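Local coordinates for integron cassette protein VCH_CASS2 (Vibrio cholerae, PDB 3GK6) that probably binds cationic, drug-like molecules as an effector-binding module carried on a mobile integron gene cassette, at residues 153-158 with 163-168; 33-38 with 60-65. All blocks are in the same frame, centred on the assembly; numbering follows the deposited sequence.

Overall arrangement
From the N terminus the chain first runs through strand 18-39, turns through helix 41-45 and helix 52-62, and comes back to the strand at contact 2, where 60-65 meets 33-38 and closes a mostly helical loop. Strands 73-78, 88-94 and 106-121 and helix 126-139 follow before contact 1 opens, in which 153-158 and 163-168 pair as a tight hairpin. The two loops lie in series along the chain, neither enclosing nor crossing the other. Their centres are about 17 Å apart, yet both reach the same antiparallel barrel: contact 1 joins two adjacent strands within it, whereas contact 2 ties the end of a helix to a barrel strand.

Contact 1: 153-158 with 163-168; sequences DFEYYK and VEISIA
Phe-154 and Ser-166 face each other as a hydrogen-bonded pair in the antiparallel beta hairpin formed by strands 152-156 and 162-168, next to each other in the six-stranded barrel. Ser-166 N binds Phe-154 O at 2.8 Å and Phe-154 N returns a bond to Ser-166 O; Tyr-156 and Glu-164 repeat the pattern, with Glu-155 and Ile-165 as the non-hydrogen-bonded pair between them. The packing is close over the Phe-154 ring. With CG lodged between the backbone N and the carbonyl carbon (chi1 61°), the ring lies under Ser-166, whose CB sits 3.7 Å from the ring centroid in a CH-pi contact, while OG bonds to Thr-117 on strand 106-121. At the buried end, Asp-153 OD1 accepts the backbone N-H of Ala-168 at 2.8 Å, nearly along its C-O axis, and a water links this oxygen to Ala-168 O; OD2 is taken by Arg-148 in a salt bridge.

On the Glu-155 side, Val-163 CG2 lies over a face of Tyr-157, and Tyr-157 OH donates to Glu-155 OE1 from well above the carboxylate plane. Tyr-77 and Trp-132 hold OE2. A bound polyether nearby, probably from the crystallisation liquor, may mark a pocket, where this carboxylate would be consistent with binding cations.

The turn end is looser. Glu-164 and Tyr-156 run side by side, Glu-164 OE1 lying in the plane of the Tyr-156 ring at its edge, 3.8 Å from Tyr-156 CD2, with ring and carboxylate planes 85° apart. The exposed Lys-158 stretches out with every side-chain torsion near 180°, but its charge stops short of a direct salt bridge: Lys-158 NZ and Glu-164 OE2 are 4.0 Å apart.

Contact 2: 33-38 with 60-65; sequences TGFVVR and YLNAAP
Phe-35 reaches from its strand to the C-terminal end of helix 52-62, where its ring meets Asn-62 and Ala-63. The closest approach is made by the far end of the ring, Phe-35 CZ lying 3.6 Å from Asn-62 CB. One ring atom along, Phe-35 CE2 touches the Ala-63 methyl, CB, at 4.0 Å. Both carbons come at the ring obliquely, and the interaction is purely van der Waals: Asn-62 offers its aliphatic CB, while its amide plane is turned 76° from the ring. The amide looks back to its own helix, where ND2 makes a weak hydrogen bond to Lys-58 O.

The Phe-35 side chain leaves the strand with CG anti to the carbonyl carbon (chi1 -60°), which carries the ring across to the helix. Leu-55 and Lys-58, earlier on the same helix, also touch the Phe-35 side chain, so a single aromatic residue bridges sheet and helix over several residues. The contact thus packs the end of helix 52-62, just before the chain turns toward strand 73-78, against strand 18-39, which is hydrogen-bonded here to strand 88-94, through Phe-35 and Ala-92, and to strand 106-121, through Gly-34 and Val-106.

Contact 1: 153-158 with 163-168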
loop_
_atom_site.group_PDB
_atom_site.type_symbol
_atom_site.label_atom_id
_atom_site.label_comp_id
_atom_site.label_asym_id
_atom_site.label_seq_id
_atom_site.Cartn_x
_atom_site.Cartn_y
_atom_site.Cartn_z
ATOM N N ASP A 153 -1.837 2.997 6.213
ATOM C CA ASP A 153 -0.708 3.374 5.375
ATOM C C ASP A 153 -1.004 2.889 3.959
ATOM O O ASP A 153 -1.816 1.981 3.771
ATOM C CB ASP A 153 0.570 2.688 5.887
ATOM C CG ASP A 153 0.833 2.963 7.362
ATOM O OD1 ASP A 153 0.727 4.142 7.778
ATOM O OD2 ASP A 153 1.156 2.004 8.102
ATOM N N PHE A 154 -0.342 3.452 2.952
ATOM C CA PHE A 154 -0.618 2.981 1.601
ATOM C C PHE A 154 0.501 3.156 0.596
ATOM O O PHE A 154 1.231 4.153 0.615
ATOM C CB PHE A 154 -1.932 3.566 1.045
ATOM C CG PHE A 154 -1.943 5.080 0.935
ATOM C CD1 PHE A 154 -1.527 5.711 -0.225
ATOM C CD2 PHE A 154 -2.405 5.861 1.988
ATOM C CE1 PHE A 154 -1.562 7.104 -0.340
ATOM C CE2 PHE A 154 -2.433 7.241 1.890
ATOM C CZ PHE A 154 -2.007 7.869 0.727
ATOM N N GLU A 155 0.614 2.156 -0.274
ATOM C CA GLU A 155 1.386 2.264 -1.494
ATOM C C GLU A 155 0.453 2.894 -2.516
ATOM O O GLU A 155 -0.706 2.510 -2.598
ATOM C CB GLU A 155 1.764 0.862 -1.999
ATOM C CG GLU A 155 2.667 0.107 -1.056
ATOM C CD GLU A 155 2.548 -1.401 -1.213
ATOM O OE1 GLU A 155 1.673 -1.878 -1.971
ATOM O OE2 GLU A 155 3.335 -2.089 -0.558
ATOM N N TYR A 156 0.947 3.852 -3.288
ATOM C CA TYR A 156 0.174 4.418 -4.392
ATOM C C TYR A 156 0.989 4.189 -5.644
ATOM O O TYR A 156 2.119 4.677 -5.752
ATOM C CB TYR A 156 -0.119 5.915 -4.182
ATOM C CG TYR A 156 -0.562 6.647 -5.441
ATOM C CD1 TYR A 156 -1.481 6.081 -6.315
ATOM C CD2 TYR A 156 -0.066 7.923 -5.743
ATOM C CE1 TYR A 156 -1.892 6.746 -7.471
ATOM C CE2 TYR A 156 -0.462 8.590 -6.897
ATOM C CZ TYR A 156 -1.374 7.994 -7.756
ATOM O OH TYR A 156 -1.776 8.647 -8.902
ATOM N N TYR A 157 0.424 3.422 -6.577
ATOM C CA TYR A 157 1.154 3.031 -7.773
ATOM C C TYR A 157 0.961 4.111 -8.820
ATOM O O TYR A 157 0.155 3.984 -9.746
ATOM C CB TYR A 157 0.756 1.613 -8.236
ATOM C CG TYR A 157 1.216 0.585 -7.224
ATOM C CD1 TYR A 157 2.507 0.058 -7.287
ATOM C CD2 TYR A 157 0.402 0.200 -6.167
ATOM C CE1 TYR A 157 2.960 -0.835 -6.357
ATOM C CE2 TYR A 157 0.856 -0.715 -5.211
ATOM C CZ TYR A 157 2.142 -1.227 -5.321
ATOM O OH TYR A 157 2.636 -2.126 -4.402
ATOM N N LYS A 158 1.706 5.190 -8.639
ATOM C CA LYS A 158 1.489 6.405 -9.409
ATOM C C LYS A 158 1.651 6.182 -10.906
ATOM O O LYS A 158 0.885 6.722 -11.705
ATOM C CB LYS A 158 2.433 7.512 -8.948
ATOM C CG LYS A 158 2.249 8.822 -9.709
ATOM C CD LYS A 158 3.068 9.930 -9.075
ATOM C CE LYS A 158 2.727 11.288 -9.692
ATOM N NZ LYS A 158 3.524 12.351 -9.048
ATOM N N VAL A 163 6.368 4.563 -7.499
ATOM C CA VAL A 163 5.475 4.241 -6.398
ATOM C C VAL A 163 5.740 5.212 -5.252
ATOM O O VAL A 163 6.889 5.615 -5.014
ATOM C CB VAL A 163 5.682 2.779 -5.921
ATOM C CG1 VAL A 163 7.112 2.585 -5.422
ATOM C CG2 VAL A 163 4.665 2.407 -4.816
ATOM N N GLU A 164 4.673 5.615 -4.574
ATOM C CA GLU A 164 4.797 6.345 -3.328
ATOM C C GLU A 164 4.280 5.471 -2.213
ATOM O O GLU A 164 3.353 4.680 -2.408
ATOM C CB GLU A 164 3.968 7.638 -3.363
ATOM C CG GLU A 164 4.392 8.570 -4.483
ATOM C CD GLU A 164 3.532 9.825 -4.574
ATOM O OE1 GLU A 164 2.543 9.965 -3.812
ATOM O OE2 GLU A 164 3.869 10.672 -5.423
ATOM N N ILE A 165 4.905 5.596 -1.057
ATOM C CA ILE A 165 4.398 4.986 0.153
ATOM C C ILE A 165 4.147 6.108 1.152
ATOM O O ILE A 165 5.056 6.878 1.480
ATOM C CB ILE A 165 5.391 3.999 0.759
ATOM C CG1 ILE A 165 5.625 2.833 -0.221
ATOM C CG2 ILE A 165 4.862 3.486 2.114
ATOM C CD1 ILE A 165 6.730 1.858 0.208
ATOM N N SER A 166 2.907 6.184 1.615
ATOM C CA SER A 166 2.470 7.221 2.544
ATOM C C SER A 166 2.199 6.553 3.885
ATOM O O SER A 166 1.354 5.669 3.986
ATOM C CB SER A 166 1.190 7.910 2.028
ATOM O OG SER A 166 1.441 8.687 0.853
ATOM N N ILE A 167 2.940 6.969 4.901
ATOM C CA ILE A 167 2.828 6.399 6.226
ATOM C C ILE A 167 2.116 7.385 7.145
ATOM O O ILE A 167 2.561 8.526 7.296
ATOM C CB ILE A 167 4.214 6.117 6.814
ATOM C CG1 ILE A 167 5.011 5.204 5.867
ATOM C CG2 ILE A 167 4.085 5.481 8.187
ATOM C CD1 ILE A 167 4.383 3.832 5.661
ATOM N N ALA A 168 1.017 6.944 7.750
ATOM C CA ALA A 168 0.296 7.787 8.702
ATOM C C ALA A 168 1.134 8.016 9.951
ATOM O O ALA A 168 1.642 7.060 10.547
ATOM C CB ALA A 168 -1.030 7.143 9.069
HETATM O O HOH W 1 1.418 4.298 10.310
HETATM O O HOH W 2 2.952 12.674 -6.601
#

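Contact 2: 33-38 with 60-65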
loop_
_atom_site.group_PDB
_atom_site.type_symbol
_atom_site.label_atom_id
_atom_site.label_comp_id
_atom_site.label_asym_id
_atom_site.label_seq_id
_atom_site.Cartn_x
_atom_site.Cartn_y
_atom_site.Cartn_z
ATOM N N THR A 33 -11.739 0.383 -3.299
ATOM C CA THR A 33 -12.333 -0.946 -3.215
ATOM C C THR A 33 -11.399 -1.985 -3.819
ATOM O O THR A 33 -10.785 -1.744 -4.853
ATOM C CB THR A 33 -13.677 -0.980 -3.953
ATOM O OG1 THR A 33 -14.626 -0.191 -3.228
ATOM C CG2 THR A 33 -14.201 -2.408 -4.069
ATOM N N GLY A 34 -11.301 -3.141 -3.178
ATOM C CA GLY A 34 -10.484 -4.212 -3.711
ATOM C C GLY A 34 -10.457 -5.440 -2.838
ATOM O O GLY A 34 -11.380 -5.690 -2.047
ATOM N N PHE A 35 -9.402 -6.228 -2.991
ATOM C CA PHE A 35 -9.317 -7.500 -2.294
ATOM C C PHE A 35 -8.449 -7.388 -1.048
ATOM O O PHE A 35 -7.406 -6.735 -1.058
ATOM C CB PHE A 35 -8.787 -8.584 -3.242
ATOM C CG PHE A 35 -9.650 -8.797 -4.457
ATOM C CD1 PHE A 35 -10.971 -9.216 -4.323
ATOM C CD2 PHE A 35 -9.148 -8.588 -5.728
ATOM C CE1 PHE A 35 -11.770 -9.418 -5.433
ATOM C CE2 PHE A 35 -9.941 -8.794 -6.847
ATOM C CZ PHE A 35 -11.258 -9.209 -6.697
ATOM N N VAL A 36 -8.882 -8.032 0.027
ATOM C CA VAL A 36 -8.144 -7.962 1.276
ATOM C C VAL A 36 -7.630 -9.331 1.673
ATOM O O VAL A 36 -8.290 -10.348 1.454
ATOM C CB VAL A 36 -9.014 -7.425 2.433
ATOM C CG1 VAL A 36 -10.228 -8.305 2.641
ATOM C CG2 VAL A 36 -8.196 -7.344 3.712
ATOM N N VAL A 37 -6.436 -9.355 2.245
ATOM C CA VAL A 37 -5.986 -10.535 2.955
ATOM C C VAL A 37 -5.339 -10.070 4.250
ATOM O O VAL A 37 -4.826 -8.958 4.335
ATOM C CB VAL A 37 -5.014 -11.393 2.119
ATOM C CG1 VAL A 37 -3.669 -10.707 1.977
ATOM C CG2 VAL A 37 -4.852 -12.762 2.757
ATOM N N ARG A 38 -5.376 -10.916 5.267
ATOM C CA ARG A 38 -4.714 -10.584 6.513
ATOM C C ARG A 38 -3.412 -11.347 6.625
ATOM O O ARG A 38 -3.345 -12.553 6.348
ATOM C CB ARG A 38 -5.622 -10.884 7.709
ATOM C CG ARG A 38 -5.102 -10.332 9.019
ATOM C CD ARG A 38 -6.243 -10.107 10.006
ATOM N NE ARG A 38 -5.773 -9.467 11.229
ATOM C CZ ARG A 38 -5.627 -8.154 11.377
ATOM N NH1 ARG A 38 -5.908 -7.330 10.373
ATOM N NH2 ARG A 38 -5.187 -7.669 12.528
ATOM N N TYR A 60 -5.026 -8.617 -10.438
ATOM C CA TYR A 60 -4.785 -8.604 -11.878
ATOM C C TYR A 60 -5.866 -9.407 -12.603
ATOM O O TYR A 60 -6.387 -8.981 -13.635
ATOM C CB TYR A 60 -3.407 -9.179 -12.218
ATOM C CG TYR A 60 -2.253 -8.493 -11.524
ATOM C CD1 TYR A 60 -2.299 -7.135 -11.221
ATOM C CD2 TYR A 60 -1.103 -9.201 -11.193
ATOM C CE1 TYR A 60 -1.233 -6.507 -10.588
ATOM C CE2 TYR A 60 -0.035 -8.585 -10.567
ATOM C CZ TYR A 60 -0.104 -7.241 -10.269
ATOM O OH TYR A 60 0.963 -6.638 -9.647
ATOM N N LEU A 61 -6.197 -10.565 -12.044
ATOM C CA LEU A 61 -7.154 -11.479 -12.655
ATOM C C LEU A 61 -8.579 -10.929 -12.648
ATOM O O LEU A 61 -9.237 -10.880 -13.686
ATOM C CB LEU A 61 -7.121 -12.830 -11.934
ATOM C CG LEU A 61 -8.213 -13.806 -12.376
ATOM C CD1 LEU A 61 -8.057 -14.070 -13.859
ATOM C CD2 LEU A 61 -8.185 -15.113 -11.575
ATOM N N ASN A 62 -9.045 -10.508 -11.476
ATOM C CA ASN A 62 -10.452 -10.183 -11.278
ATOM C C ASN A 62 -10.809 -8.700 -11.380
ATOM O O ASN A 62 -11.934 -8.356 -11.753
ATOM C CB ASN A 62 -10.923 -10.732 -9.928
ATOM C CG ASN A 62 -10.901 -12.248 -9.872
ATOM O OD1 ASN A 62 -11.657 -12.916 -10.573
ATOM N ND2 ASN A 62 -10.034 -12.799 -9.029
ATOM N N ALA A 63 -9.855 -7.829 -11.059
ATOM C CA ALA A 63 -10.134 -6.402 -10.904
ATOM C C ALA A 63 -9.556 -5.519 -12.007
ATOM O O ALA A 63 -10.191 -4.562 -12.432
ATOM C CB ALA A 63 -9.650 -5.916 -9.542
ATOM N N ALA A 64 -8.350 -5.825 -12.461
ATOM C CA ALA A 64 -7.710 -4.993 -13.475
ATOM C C ALA A 64 -8.546 -4.806 -14.752
ATOM O O ALA A 64 -8.606 -3.700 -15.286
ATOM C CB ALA A 64 -6.309 -5.510 -13.805
ATOM N N PRO A 65 -9.203 -5.875 -15.242
ATOM C CA PRO A 65 -9.966 -5.697 -16.485
ATOM C C PRO A 65 -11.095 -4.672 -16.346
ATOM O O PRO A 65 -11.622 -4.197 -17.350
ATOM C CB PRO A 65 -10.545 -7.096 -16.748
ATOM C CG PRO A 65 -9.642 -8.029 -16.004
ATOM C CD PRO A 65 -9.221 -7.274 -14.778
#